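Local coordinates for protein Sfrice_029225 (Spodoptera frugiperda, PDB 6I50) that probably acts as a trimeric cytokine of the tumour necrosis factor family, binding cell-surface receptors of the TNF receptor type, at residues A[4-9]-A[51-56]; A[59-64]-A[132-137]; A[71-76]-A[152-157]; A[88-93]-A[136-141]. All blocks are in the same frame, centred on the assembly; numbering follows the deposited sequence.

Interaction 1: residues A[4-9]-A[51-56]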
loop_
_atom_site.group_PDB
_atom_site.type_symbol
_atom_site.label_atom_id
_atom_site.label_comp_id
_atom_site.label_asym_id
_atom_site.label_seq_id
_atom_site.Cartn_x
_atom_site.Cartn_y
_atom_site.Cartn_z
ATOM N N ILE A 4 -8.069 15.493 -9.516
ATOM C CA ILE A 4 -9.236 14.614 -9.630
ATOM C C ILE A 4 -8.988 13.447 -8.678
ATOM O O ILE A 4 -8.417 12.421 -9.048
ATOM C CB ILE A 4 -9.472 14.171 -11.072
ATOM C CG1 ILE A 4 -9.657 15.412 -11.957
ATOM C CG2 ILE A 4 -10.686 13.250 -11.172
ATOM C CD1 ILE A 4 -9.977 15.100 -13.389
ATOM N N ALA A 5 -9.422 13.609 -7.428
ATOM C CA ALA A 5 -9.031 12.699 -6.363
ATOM C C ALA A 5 -10.023 12.823 -5.218
ATOM O O ALA A 5 -10.653 13.866 -5.040
ATOM C CB ALA A 5 -7.613 13.002 -5.865
ATOM N N ALA A 6 -10.140 11.755 -4.438
ATOM C CA ALA A 6 -11.042 11.739 -3.295
ATOM C C ALA A 6 -10.600 10.652 -2.326
ATOM O O ALA A 6 -10.033 9.632 -2.726
ATOM C CB ALA A 6 -12.498 11.511 -3.731
ATOM N N HIS A 7 -10.866 10.888 -1.042
ATOM C CA HIS A 7 -10.599 9.921 0.011
ATOM C C HIS A 7 -11.850 9.800 0.865
ATOM O O HIS A 7 -12.391 10.813 1.312
ATOM C CB HIS A 7 -9.412 10.347 0.880
ATOM C CG HIS A 7 -9.089 9.380 1.975
ATOM N ND1 HIS A 7 -8.251 8.300 1.792
ATOM C CD2 HIS A 7 -9.497 9.324 3.266
ATOM C CE1 HIS A 7 -8.145 7.630 2.926
ATOM N NE2 HIS A 7 -8.888 8.232 3.836
ATOM N N PHE A 8 -12.326 8.574 1.058
ATOM C CA PHE A 8 -13.503 8.301 1.875
ATOM C C PHE A 8 -13.096 7.345 2.984
ATOM O O PHE A 8 -12.428 6.339 2.721
ATOM C CB PHE A 8 -14.629 7.693 1.034
ATOM C CG PHE A 8 -14.910 8.453 -0.224
ATOM C CD1 PHE A 8 -15.742 9.560 -0.199
ATOM C CD2 PHE A 8 -14.317 8.083 -1.425
ATOM C CE1 PHE A 8 -16.001 10.278 -1.356
ATOM C CE2 PHE A 8 -14.574 8.792 -2.587
ATOM C CZ PHE A 8 -15.412 9.898 -2.547
ATOM N N HIS A 9 -13.495 7.641 4.218
ATOM C CA HIS A 9 -13.058 6.807 5.327
ATOM C C HIS A 9 -14.245 6.386 6.183
ATOM O O HIS A 9 -15.351 6.924 6.071
ATOM C CB HIS A 9 -11.976 7.505 6.184
ATOM C CG HIS A 9 -12.366 8.854 6.707
ATOM N ND1 HIS A 9 -11.455 9.878 6.855
ATOM C CD2 HIS A 9 -13.550 9.338 7.152
ATOM C CE1 HIS A 9 -12.063 10.941 7.349
ATOM N NE2 HIS A 9 -13.335 10.640 7.541
ATOM N N HIS A 51 -12.130 20.857 -6.713
ATOM C CA HIS A 51 -11.880 20.180 -7.977
ATOM C C HIS A 51 -13.009 19.219 -8.327
ATOM O O HIS A 51 -13.650 18.652 -7.439
ATOM C CB HIS A 51 -10.569 19.383 -7.913
ATOM C CG HIS A 51 -9.393 20.187 -7.451
ATOM N ND1 HIS A 51 -8.726 21.070 -8.272
ATOM C CD2 HIS A 51 -8.768 20.242 -6.251
ATOM C CE1 HIS A 51 -7.738 21.633 -7.598
ATOM N NE2 HIS A 51 -7.743 21.148 -6.369
ATOM N N PRO A 52 -13.262 19.007 -9.618
ATOM C CA PRO A 52 -14.056 17.842 -10.022
ATOM C C PRO A 52 -13.368 16.583 -9.521
ATOM O O PRO A 52 -12.137 16.500 -9.509
ATOM C CB PRO A 52 -14.060 17.916 -11.555
ATOM C CG PRO A 52 -13.627 19.308 -11.893
ATOM C CD PRO A 52 -12.751 19.770 -10.768
ATOM N N ARG A 53 -14.158 15.606 -9.089
ATOM C CA ARG A 53 -13.583 14.479 -8.366
ATOM C C ARG A 53 -14.600 13.352 -8.315
ATOM O O ARG A 53 -15.797 13.582 -8.517
ATOM C CB ARG A 53 -13.185 14.888 -6.940
ATOM C CG ARG A 53 -14.356 15.419 -6.120
ATOM C CD ARG A 53 -14.092 15.228 -4.644
ATOM N NE ARG A 53 -15.047 15.928 -3.779
ATOM C CZ ARG A 53 -16.101 15.355 -3.200
ATOM N NH1 ARG A 53 -16.357 14.067 -3.397
ATOM N NH2 ARG A 53 -16.892 16.073 -2.413
ATOM N N PRO A 54 -14.162 12.127 -8.018
ATOM C CA PRO A 54 -15.118 11.060 -7.709
ATOM C C PRO A 54 -15.963 11.430 -6.499
ATOM O O PRO A 54 -15.525 12.158 -5.607
ATOM C CB PRO A 54 -14.223 9.848 -7.413
ATOM C CG PRO A 54 -12.913 10.174 -8.058
ATOM C CD PRO A 54 -12.767 11.662 -7.954
ATOM N N THR A 55 -17.180 10.897 -6.461
ATOM C CA THR A 55 -18.117 11.208 -5.394
ATOM C C THR A 55 -18.627 9.914 -4.772
ATOM O O THR A 55 -18.401 8.819 -5.289
ATOM C CB THR A 55 -19.288 12.073 -5.897
ATOM O OG1 THR A 55 -19.951 11.410 -6.983
ATOM C CG2 THR A 55 -18.778 13.437 -6.369
ATOM N N LEU A 56 -19.317 10.054 -3.641
ATOM C CA LEU A 56 -19.799 8.920 -2.860
ATOM C C LEU A 56 -21.318 8.857 -2.930
ATOM O O LEU A 56 -22.003 9.835 -2.603
ATOM C CB LEU A 56 -19.339 9.026 -1.402
ATOM C CG LEU A 56 -19.722 7.876 -0.466
ATOM C CD1 LEU A 56 -18.984 6.611 -0.871
ATOM C CD2 LEU A 56 -19.432 8.251 0.990
#

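Interaction 2: residues A[59-64]-A[132-137]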
loop_
_atom_site.group_PDB
_atom_site.type_symbol
_atom_site.label_atom_id
_atom_site.label_comp_id
_atom_site.label_asym_id
_atom_site.label_seq_id
_atom_site.Cartn_x
_atom_site.Cartn_y
_atom_site.Cartn_z
ATOM N N THR A 59 -25.438 4.489 -1.430
ATOM C CA THR A 59 -25.275 3.049 -1.272
ATOM C C THR A 59 -23.859 2.660 -0.872
ATOM O O THR A 59 -23.592 1.470 -0.678
ATOM C CB THR A 59 -25.644 2.315 -2.569
ATOM O OG1 THR A 59 -24.863 2.831 -3.647
ATOM C CG2 THR A 59 -27.118 2.496 -2.885
ATOM N N GLY A 60 -22.952 3.627 -0.759
ATOM C CA GLY A 60 -21.568 3.354 -0.448
ATOM C C GLY A 60 -20.668 3.155 -1.647
ATOM O O GLY A 60 -19.494 2.823 -1.465
ATOM N N HIS A 61 -21.172 3.338 -2.865
ATOM C CA HIS A 61 -20.338 3.190 -4.047
ATOM C C HIS A 61 -19.576 4.481 -4.313
ATOM O O HIS A 61 -20.092 5.581 -4.090
ATOM C CB HIS A 61 -21.183 2.837 -5.275
ATOM C CG HIS A 61 -21.766 1.459 -5.241
ATOM N ND1 HIS A 61 -22.878 1.139 -4.494
ATOM C CD2 HIS A 61 -21.409 0.322 -5.890
ATOM C CE1 HIS A 61 -23.172 -0.138 -4.667
ATOM N NE2 HIS A 61 -22.294 -0.656 -5.510
ATOM N N VAL A 62 -18.342 4.344 -4.781
ATOM C CA VAL A 62 -17.587 5.479 -5.298
ATOM C C VAL A 62 -17.951 5.657 -6.765
ATOM O O VAL A 62 -17.858 4.714 -7.558
ATOM C CB VAL A 62 -16.075 5.270 -5.121
ATOM C CG1 VAL A 62 -15.316 6.379 -5.822
ATOM C CG2 VAL A 62 -15.715 5.242 -3.641
ATOM N N HIS A 63 -18.374 6.864 -7.120
ATOM C CA HIS A 63 -18.889 7.198 -8.444
ATOM C C HIS A 63 -17.792 7.957 -9.193
ATOM O O HIS A 63 -17.468 9.093 -8.838
ATOM C CB HIS A 63 -20.163 8.028 -8.269
ATOM C CG HIS A 63 -20.885 8.365 -9.539
ATOM N ND1 HIS A 63 -20.339 8.197 -10.793
ATOM C CD2 HIS A 63 -22.117 8.892 -9.735
ATOM C CE1 HIS A 63 -21.208 8.594 -11.706
ATOM N NE2 HIS A 63 -22.294 9.023 -11.090
ATOM N N VAL A 64 -17.218 7.326 -10.222
ATOM C CA VAL A 64 -16.137 7.911 -11.017
ATOM C C VAL A 64 -16.758 8.778 -12.108
ATOM O O VAL A 64 -17.705 8.354 -12.781
ATOM C CB VAL A 64 -15.247 6.809 -11.629
ATOM C CG1 VAL A 64 -14.145 7.408 -12.526
ATOM C CG2 VAL A 64 -14.640 5.921 -10.531
ATOM N N GLY A 132 -18.494 7.100 -15.162
ATOM C CA GLY A 132 -19.679 6.293 -14.963
ATOM C C GLY A 132 -19.459 5.007 -14.193
ATOM O O GLY A 132 -20.439 4.354 -13.814
ATOM N N ASP A 133 -18.209 4.612 -13.959
ATOM C CA ASP A 133 -17.948 3.440 -13.133
ATOM C C ASP A 133 -18.407 3.684 -11.703
ATOM O O ASP A 133 -18.307 4.799 -11.184
ATOM C CB ASP A 133 -16.459 3.104 -13.110
ATOM C CG ASP A 133 -15.983 2.399 -14.364
ATOM O OD1 ASP A 133 -16.801 2.118 -15.266
ATOM O OD2 ASP A 133 -14.765 2.117 -14.439
ATOM N N ARG A 134 -18.901 2.627 -11.065
ATOM C CA ARG A 134 -19.096 2.591 -9.624
ATOM C C ARG A 134 -18.147 1.558 -9.031
ATOM O O ARG A 134 -17.931 0.488 -9.619
ATOM C CB ARG A 134 -20.543 2.249 -9.256
ATOM C CG ARG A 134 -21.453 3.463 -9.121
ATOM C CD ARG A 134 -21.647 4.192 -10.440
ATOM N NE ARG A 134 -22.795 5.089 -10.390
ATOM C CZ ARG A 134 -23.286 5.744 -11.436
ATOM N NH1 ARG A 134 -22.722 5.615 -12.629
ATOM N NH2 ARG A 134 -24.347 6.536 -11.292
ATOM N N LEU A 135 -17.567 1.894 -7.879
ATOM C CA LEU A 135 -16.676 0.998 -7.156
ATOM C C LEU A 135 -17.270 0.710 -5.790
ATOM O O LEU A 135 -17.662 1.638 -5.079
ATOM C CB LEU A 135 -15.283 1.602 -6.987
ATOM C CG LEU A 135 -14.548 1.971 -8.276
ATOM C CD1 LEU A 135 -13.225 2.652 -7.936
ATOM C CD2 LEU A 135 -14.312 0.745 -9.140
ATOM N N ALA A 136 -17.320 -0.566 -5.423
ATOM C CA ALA A 136 -17.752 -0.983 -4.096
ATOM C C ALA A 136 -16.771 -2.006 -3.550
ATOM O O ALA A 136 -16.161 -2.763 -4.308
ATOM C CB ALA A 136 -19.158 -1.593 -4.120
ATOM N N VAL A 137 -16.627 -2.025 -2.231
ATOM C CA VAL A 137 -15.827 -3.032 -1.543
ATOM C C VAL A 137 -16.784 -4.012 -0.883
ATOM O O VAL A 137 -17.655 -3.607 -0.104
ATOM C CB VAL A 137 -14.890 -2.403 -0.499
ATOM C CG1 VAL A 137 -13.932 -3.456 0.041
ATOM C CG2 VAL A 137 -14.114 -1.242 -1.094
HETATM O O HOH W 1 -18.106 0.121 -0.661
#

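Interaction 3: residues A[71-76]-A[152-157]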
loop_
_atom_site.group_PDB
_atom_site.type_symbol
_atom_site.label_atom_id
_atom_site.label_comp_id
_atom_site.label_asym_id
_atom_site.label_seq_id
_atom_site.Cartn_x
_atom_site.Cartn_y
_atom_site.Cartn_z
ATOM N N LEU A 71 -4.631 5.763 -9.296
ATOM C CA LEU A 71 -4.157 4.996 -8.156
ATOM C C LEU A 71 -5.340 4.811 -7.216
ATOM O O LEU A 71 -5.919 5.793 -6.748
ATOM C CB LEU A 71 -3.007 5.712 -7.452
ATOM C CG LEU A 71 -2.504 5.075 -6.148
ATOM C CD1 LEU A 71 -1.777 3.762 -6.436
ATOM C CD2 LEU A 71 -1.590 6.042 -5.403
ATOM N N VAL A 72 -5.728 3.564 -6.978
ATOM C CA VAL A 72 -6.862 3.233 -6.120
ATOM C C VAL A 72 -6.316 2.452 -4.935
ATOM O O VAL A 72 -5.510 1.537 -5.120
ATOM C CB VAL A 72 -7.923 2.406 -6.873
ATOM C CG1 VAL A 72 -9.097 2.079 -5.960
ATOM C CG2 VAL A 72 -8.403 3.154 -8.118
ATOM N N TYR A 73 -6.740 2.807 -3.725
ATOM C CA TYR A 73 -6.280 2.082 -2.546
ATOM C C TYR A 73 -7.457 1.841 -1.610
ATOM O O TYR A 73 -8.396 2.643 -1.543
ATOM C CB TYR A 73 -5.141 2.830 -1.826
ATOM C CG TYR A 73 -5.501 4.234 -1.396
ATOM C CD1 TYR A 73 -6.159 4.462 -0.187
ATOM C CD2 TYR A 73 -5.187 5.331 -2.196
ATOM C CE1 TYR A 73 -6.510 5.744 0.204
ATOM C CE2 TYR A 73 -5.526 6.623 -1.806
ATOM C CZ TYR A 73 -6.186 6.818 -0.605
ATOM O OH TYR A 73 -6.527 8.091 -0.220
ATOM N N VAL A 74 -7.409 0.712 -0.911
ATOM C CA VAL A 74 -8.477 0.288 -0.012
ATOM C C VAL A 74 -7.851 -0.336 1.224
ATOM O O VAL A 74 -6.904 -1.124 1.122
ATOM C CB VAL A 74 -9.423 -0.726 -0.690
ATOM C CG1 VAL A 74 -10.430 -1.280 0.311
ATOM C CG2 VAL A 74 -10.132 -0.111 -1.894
ATOM N N GLN A 75 -8.395 -0.005 2.395
ATOM C CA GLN A 75 -8.066 -0.719 3.623
ATOM C C GLN A 75 -9.344 -1.034 4.385
ATOM O O GLN A 75 -10.157 -0.138 4.641
ATOM C CB GLN A 75 -7.126 0.085 4.520
ATOM C CG GLN A 75 -6.804 -0.631 5.830
ATOM C CD GLN A 75 -5.599 -0.037 6.521
ATOM O OE1 GLN A 75 -4.488 -0.074 5.989
ATOM N NE2 GLN A 75 -5.806 0.508 7.722
ATOM N N ILE A 76 -9.526 -2.302 4.733
ATOM C CA ILE A 76 -10.594 -2.728 5.630
ATOM C C ILE A 76 -9.935 -3.258 6.892
ATOM O O ILE A 76 -9.087 -4.159 6.829
ATOM C CB ILE A 76 -11.500 -3.792 4.991
ATOM C CG1 ILE A 76 -12.123 -3.262 3.688
ATOM C CG2 ILE A 76 -12.588 -4.222 5.968
ATOM C CD1 ILE A 76 -13.007 -2.037 3.868
ATOM N N LYS A 152 -8.779 3.655 10.351
ATOM C CA LYS A 152 -8.697 2.201 10.227
ATOM C C LYS A 152 -9.181 1.669 8.880
ATOM O O LYS A 152 -8.575 0.739 8.337
ATOM C CB LYS A 152 -9.497 1.537 11.357
ATOM C CG LYS A 152 -8.869 1.732 12.735
ATOM C CD LYS A 152 -9.471 0.787 13.768
ATOM C CE LYS A 152 -8.709 0.856 15.088
ATOM N NZ LYS A 152 -8.927 2.153 15.800
ATOM N N SER A 153 -10.256 2.221 8.321
ATOM C CA SER A 153 -10.853 1.694 7.097
ATOM C C SER A 153 -11.157 2.839 6.143
ATOM O O SER A 153 -11.664 3.881 6.569
ATOM C CB SER A 153 -12.140 0.904 7.391
ATOM O OG SER A 153 -11.873 -0.229 8.209
ATOM N N PHE A 154 -10.846 2.652 4.858
ATOM C CA PHE A 154 -10.991 3.754 3.909
ATOM C C PHE A 154 -10.856 3.243 2.480
ATOM O O PHE A 154 -10.389 2.128 2.233
ATOM C CB PHE A 154 -9.955 4.853 4.175
ATOM C CG PHE A 154 -8.556 4.333 4.410
ATOM C CD1 PHE A 154 -7.732 4.009 3.342
ATOM C CD2 PHE A 154 -8.064 4.186 5.698
ATOM C CE1 PHE A 154 -6.450 3.532 3.556
ATOM C CE2 PHE A 154 -6.781 3.712 5.918
ATOM C CZ PHE A 154 -5.969 3.393 4.842
ATOM N N ILE A 155 -11.255 4.096 1.537
ATOM C CA ILE A 155 -11.060 3.867 0.106
ATOM C C ILE A 155 -10.791 5.219 -0.541
ATOM O O ILE A 155 -11.477 6.203 -0.253
ATOM C CB ILE A 155 -12.268 3.165 -0.555
ATOM C CG1 ILE A 155 -12.099 3.112 -2.078
ATOM C CG2 ILE A 155 -13.587 3.851 -0.195
ATOM C CD1 ILE A 155 -13.118 2.228 -2.779
ATOM N N GLY A 156 -9.748 5.286 -1.362
ATOM C CA GLY A 156 -9.372 6.535 -1.987
ATOM C C GLY A 156 -8.853 6.286 -3.386
ATOM O O GLY A 156 -8.493 5.163 -3.753
ATOM N N LEU A 157 -8.848 7.353 -4.179
ATOM C CA LEU A 157 -8.359 7.248 -5.541
ATOM C C LEU A 157 -7.866 8.603 -6.009
ATOM O O LEU A 157 -8.408 9.648 -5.635
ATOM C CB LEU A 157 -9.412 6.721 -6.531
ATOM C CG LEU A 157 -10.934 6.654 -6.356
ATOM C CD1 LEU A 157 -11.539 7.828 -5.610
ATOM C CD2 LEU A 157 -11.567 6.528 -7.736
#

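Interaction 4: residues A[88-93]-A[136-141]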
loop_
_atom_site.group_PDB
_atom_site.type_symbol
_atom_site.label_atom_id
_atom_site.label_comp_id
_atom_site.label_asym_id
_atom_site.label_seq_id
_atom_site.Cartn_x
_atom_site.Cartn_y
_atom_site.Cartn_z
ATOM N N VAL A 88 -12.993 -7.771 -1.829
ATOM C CA VAL A 88 -12.844 -7.575 -3.267
ATOM C C VAL A 88 -13.362 -6.189 -3.625
ATOM O O VAL A 88 -14.324 -5.697 -3.027
ATOM C CB VAL A 88 -13.584 -8.653 -4.089
ATOM C CG1 VAL A 88 -12.802 -9.963 -4.061
ATOM C CG2 VAL A 88 -14.990 -8.851 -3.566
ATOM N N LEU A 89 -12.711 -5.559 -4.599
ATOM C CA LEU A 89 -13.144 -4.279 -5.137
ATOM C C LEU A 89 -13.931 -4.556 -6.413
ATOM O O LEU A 89 -13.371 -5.075 -7.378
ATOM C CB LEU A 89 -11.933 -3.388 -5.422
ATOM C CG LEU A 89 -12.265 -2.029 -6.034
ATOM C CD1 LEU A 89 -13.050 -1.179 -5.045
ATOM C CD2 LEU A 89 -11.010 -1.297 -6.484
ATOM N N HIS A 90 -15.222 -4.225 -6.412
ATOM C CA HIS A 90 -16.110 -4.512 -7.534
ATOM C C HIS A 90 -16.357 -3.260 -8.363
ATOM O O HIS A 90 -16.718 -2.212 -7.821
ATOM C CB HIS A 90 -17.447 -5.061 -7.041
ATOM C CG HIS A 90 -17.382 -6.490 -6.606
ATOM N ND1 HIS A 90 -18.197 -7.007 -5.622
ATOM C CD2 HIS A 90 -16.601 -7.514 -7.026
ATOM C CE1 HIS A 90 -17.922 -8.289 -5.455
ATOM N NE2 HIS A 90 -16.956 -8.620 -6.294
ATOM N N ARG A 91 -16.198 -3.384 -9.676
ATOM C CA ARG A 91 -16.475 -2.306 -10.612
ATOM C C ARG A 91 -17.737 -2.628 -11.403
ATOM O O ARG A 91 -17.869 -3.725 -11.964
ATOM C CB ARG A 91 -15.298 -2.089 -11.568
ATOM C CG ARG A 91 -15.408 -0.798 -12.374
ATOM C CD ARG A 91 -15.641 -1.071 -13.843
ATOM N NE ARG A 91 -14.603 -1.920 -14.413
ATOM C CZ ARG A 91 -13.413 -1.484 -14.817
ATOM N NH1 ARG A 91 -12.531 -2.338 -15.326
ATOM N NH2 ARG A 91 -13.096 -0.199 -14.711
ATOM N N THR A 92 -18.669 -1.682 -11.430
ATOM C CA THR A 92 -19.881 -1.799 -12.219
ATOM C C THR A 92 -20.005 -0.564 -13.099
ATOM O O THR A 92 -19.399 0.476 -12.838
ATOM C CB THR A 92 -21.133 -1.947 -11.338
ATOM O OG1 THR A 92 -21.172 -0.883 -10.377
ATOM C CG2 THR A 92 -21.131 -3.292 -10.608
ATOM N N ASN A 93 -20.804 -0.693 -14.151
ATOM C CA ASN A 93 -20.995 0.386 -15.107
ATOM C C ASN A 93 -22.193 0.013 -15.957
ATOM O O ASN A 93 -22.480 -1.170 -16.147
ATOM C CB ASN A 93 -19.739 0.593 -15.976
ATOM C CG ASN A 93 -19.832 1.814 -16.876
ATOM O OD1 ASN A 93 -20.642 1.855 -17.791
ATOM N ND2 ASN A 93 -18.975 2.809 -16.632
ATOM N N ALA A 136 -17.320 -0.566 -5.423
ATOM C CA ALA A 136 -17.752 -0.983 -4.096
ATOM C C ALA A 136 -16.771 -2.006 -3.550
ATOM O O ALA A 136 -16.161 -2.763 -4.308
ATOM C CB ALA A 136 -19.158 -1.593 -4.120
ATOM N N VAL A 137 -16.627 -2.025 -2.231
ATOM C CA VAL A 137 -15.827 -3.032 -1.543
ATOM C C VAL A 137 -16.784 -4.012 -0.883
ATOM O O VAL A 137 -17.655 -3.607 -0.104
ATOM C CB VAL A 137 -14.890 -2.403 -0.499
ATOM C CG1 VAL A 137 -13.932 -3.456 0.041
ATOM C CG2 VAL A 137 -14.114 -1.242 -1.094
ATOM N N ARG A 138 -16.624 -5.299 -1.182
ATOM C CA ARG A 138 -17.394 -6.350 -0.533
ATOM C C ARG A 138 -16.443 -7.337 0.124
ATOM O O ARG A 138 -15.329 -7.553 -0.351
ATOM C CB ARG A 138 -18.292 -7.105 -1.526
ATOM C CG ARG A 138 -19.494 -6.315 -2.006
ATOM C CD ARG A 138 -20.411 -7.160 -2.887
ATOM N NE ARG A 138 -21.597 -6.398 -3.263
ATOM C CZ ARG A 138 -21.628 -5.506 -4.253
ATOM N NH1 ARG A 138 -20.546 -5.291 -4.985
ATOM N NH2 ARG A 138 -22.743 -4.838 -4.522
ATOM N N ASN A 139 -16.885 -7.939 1.222
ATOM C CA ASN A 139 -16.153 -9.079 1.746
ATOM C C ASN A 139 -16.425 -10.289 0.858
ATOM O O ASN A 139 -17.471 -10.385 0.208
ATOM C CB ASN A 139 -16.556 -9.351 3.198
ATOM C CG ASN A 139 -16.275 -8.167 4.104
ATOM O OD1 ASN A 139 -15.304 -7.428 3.900
ATOM N ND2 ASN A 139 -17.132 -7.966 5.100
ATOM N N THR A 140 -15.452 -11.200 0.790
ATOM C CA THR A 140 -15.621 -12.367 -0.067
ATOM C C THR A 140 -16.536 -13.416 0.543
ATOM O O THR A 140 -17.143 -14.195 -0.198
ATOM C CB THR A 140 -14.270 -13.008 -0.377
ATOM O OG1 THR A 140 -13.774 -13.649 0.805
ATOM C CG2 THR A 140 -13.282 -11.958 -0.839
ATOM N N ALA A 141 -16.645 -13.462 1.867
ATOM C CA ALA A 141 -17.490 -14.428 2.548
ATOM C C ALA A 141 -18.429 -13.699 3.496
ATOM O O ALA A 141 -18.179 -12.563 3.910
ATOM C CB ALA A 141 -16.665 -15.464 3.319
#

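Interaction 1: residues A[4-9]-A[51-56]
Phe8 and Leu56 form the tight end of this contact. The two side chains slide past each other in opposite directions, with Phe8 CE1 3.6 Å from Leu56 CB, while Leu56 CD1 stands over one face of the ring. Pro54 O lies in the ring plane at its edge, 3.8 Å from Phe8 CZ. Pro54 O also lies 3.6 Å from Ala6 CB. Arg53 NH1 donates to Pro54 O at 3.0 Å, on a lone pair. Arg53 CG sits in the crowded position between its N and carbonyl carbon (chi1 59°), the chain runs extended to NE, and Arg53 CB is 3.3 Å from Ala5 O. Trp40 and Pro42 pack around Phe8 and Leu56.

Toward Ile4 and Pro52 the side-chain packing is looser, although the backbones come closer. The Ile4 and Pro54 side chains cross at about a right angle, Ile4 CG2 4.1 Å from Pro54 CD. Pro52 is exposed, yet Pro52 O, which takes a CA-H contact from Ile4 CA at 3.5 Å, is buried with no hydrogen-bonding partner in the model. Without strand pairing, the contact joins strand 5-10 of one sheet to edge strand 55-56 of the other in the TNF jelly-roll sandwich.

Interaction 2: residues A[59-64]-A[132-137]
The guanidinium of Arg134 lies flat on the ring of His63, centres 3.6 Å apart and planes at 18°, the two side chains side by side and pointing the same way. Arg134 CZ sits over one ring face, offset toward the rim. Although NH2 comes close to His63 NE2, the angle is too poor for a hydrogen bond. A bend at chi2 (65°) turns the Arg134 chain, and NH1 donates to Gly132 O at 2.9 Å, in the guanidinium plane but from above the carbonyl plane, which helps fix the group's rotation. An alanine at Arg134 would probably leave the His63 ring without its flat cover and freer to turn, and Gly132 O without this donor.

His61 meets the same arginine differently: it crosses at about a right angle, CB 3.9 Å from Arg134 CG, and brings CD2 to 3.4 Å from Ala136 CB. Behind the backbone, Val62 and Leu135 touch CB to CB at 4.2 Å; Val62 packs on Ile155 and Leu157 of the other sheet, Leu135 on Leu89 and Arg91 of its own.

Val62 and Leu135 exchange two backbone bonds, Val64 N reaches Asp133 O, and Gly132 N closes on Val64 O at 2.8 Å. A water bridges Gly60 O and Val137 N. This is an antiparallel strand pair of the TNF jelly-roll, apolar residues turned inward, histidine and arginine outward.

Interaction 3: residues A[71-76]-A[152-157]
Gln75 and Phe154 are opposite each other in an antiparallel hydrogen-bonded pair. The glutamine CB lies over one face of the Phe154 ring, 3.8 Å from the centroid, a CH-pi contact displaced toward the rim near CZ. Gln75 CG, anti to the backbone N (chi1 178°), comes 3.4 Å from Lys152 O, just ahead of the paired strand residues. CD is near both that oxygen and Phe154 CZ. At the tip, NE2 donates to Lys152 O at 2.8 Å, nearly in the amide plane but from above the carbonyl plane. NE2 also bonds to Gln104 O of the second subunit, and OE1 to Ser123 OG of that subunit, so both ends of this buried amide are satisfied.

Tyr73 lies on the same face of the sheet. One face of its ring covers Gly156 CA, 3.8 Å from the centroid; a CB on Gly156 would collide with the tyrosine OH, which is hydrogen-bonded to His7 ND1 and to Ala126 N of the second subunit. Phe154 crosses it at about a right angle, CD1 meeting the ring edge 3.8 Å from Tyr73 CE1. Reciprocal backbone bonds join Tyr73 with Gly156 and Gln75 with Phe154.

On the other face, Val74 CG2 rests 3.8 Å from Ile155 CG1. That face packs on Leu89 and Trp87 of strand 84-92 in the opposing sheet, while the face of Tyr73 and Gln75 meets the second subunit. Strand 117-129 flanks segment 71-76, and strand 5-10 flanks segment 152-157.

Interaction 4: residues A[88-93]-A[136-141]
His90 and Arg138 meet on the face of an antiparallel strand pair in the outer sheet of the TNF jelly-roll, which strands 84-92 and 134-139 help to build. The backbone bonds come first. Val88 and Arg138 form one reciprocal pair of N-H to O bonds, His90 and Ala136 another; the shortest is His90 N to Ala136 O at 2.7 Å. Between them, Leu89 and Val137 are a non-hydrogen-bonded pair. The strands' N-to-C directions are 136° apart, a marked departure from strict antiparallel alignment.

Apolar contacts occur on both faces. Leu89 CD1 is 4.1 Å from Val137 CG2, the two side chains turned toward Ile155 of the facing sheet. On the opposite face Val88 CG1 touches Thr140 CG2 at 3.8 Å, the side chains crossing at about a right angle.

The polar side-chain contact lies on the face of Val88. Arg138 runs extended from CG to NE and crosses His90 at about a right angle, its guanidinium plane turned 37° from the ring. Its NE is bonded to Asp34 O, outside the pair, which helps set the group's position. A leucine in place of Arg138 would probably leave His90 ND1 without its donor and Asp34 O without the NE bond. Arg138 CD lies in the ring plane at the His90 edge, 3.5 Å from ND1. As donor, Arg138 NH1 reaches His90 ND1 at 3.0 Å, close to the ring plane, with an N-H...N angle of 145°.

From the N terminus, interaction 1 closes the first loop, bringing 51-56 back to strand 5-10 before any other contact opens. His63 N then bonds to Thr55 O, leading into interaction 2, which spans the chain to 132-137. Interaction 3 opens at 71-76, inside that span, and closes at 152-157, beyond it, so the two cross. Interaction 4 lies wholly within the loop of interaction 3 and ends on strand 134-139, sharing Ala136 and Val137 with interaction 2. Interactions 2 and 4 pair strands of the outer sheet, interaction 3 of the inner; Val137 packing on Val74 and Ile155 joins them, and interaction 1 joins strand 5-10 of the inner sheet to edge strand 55-56 of the outer.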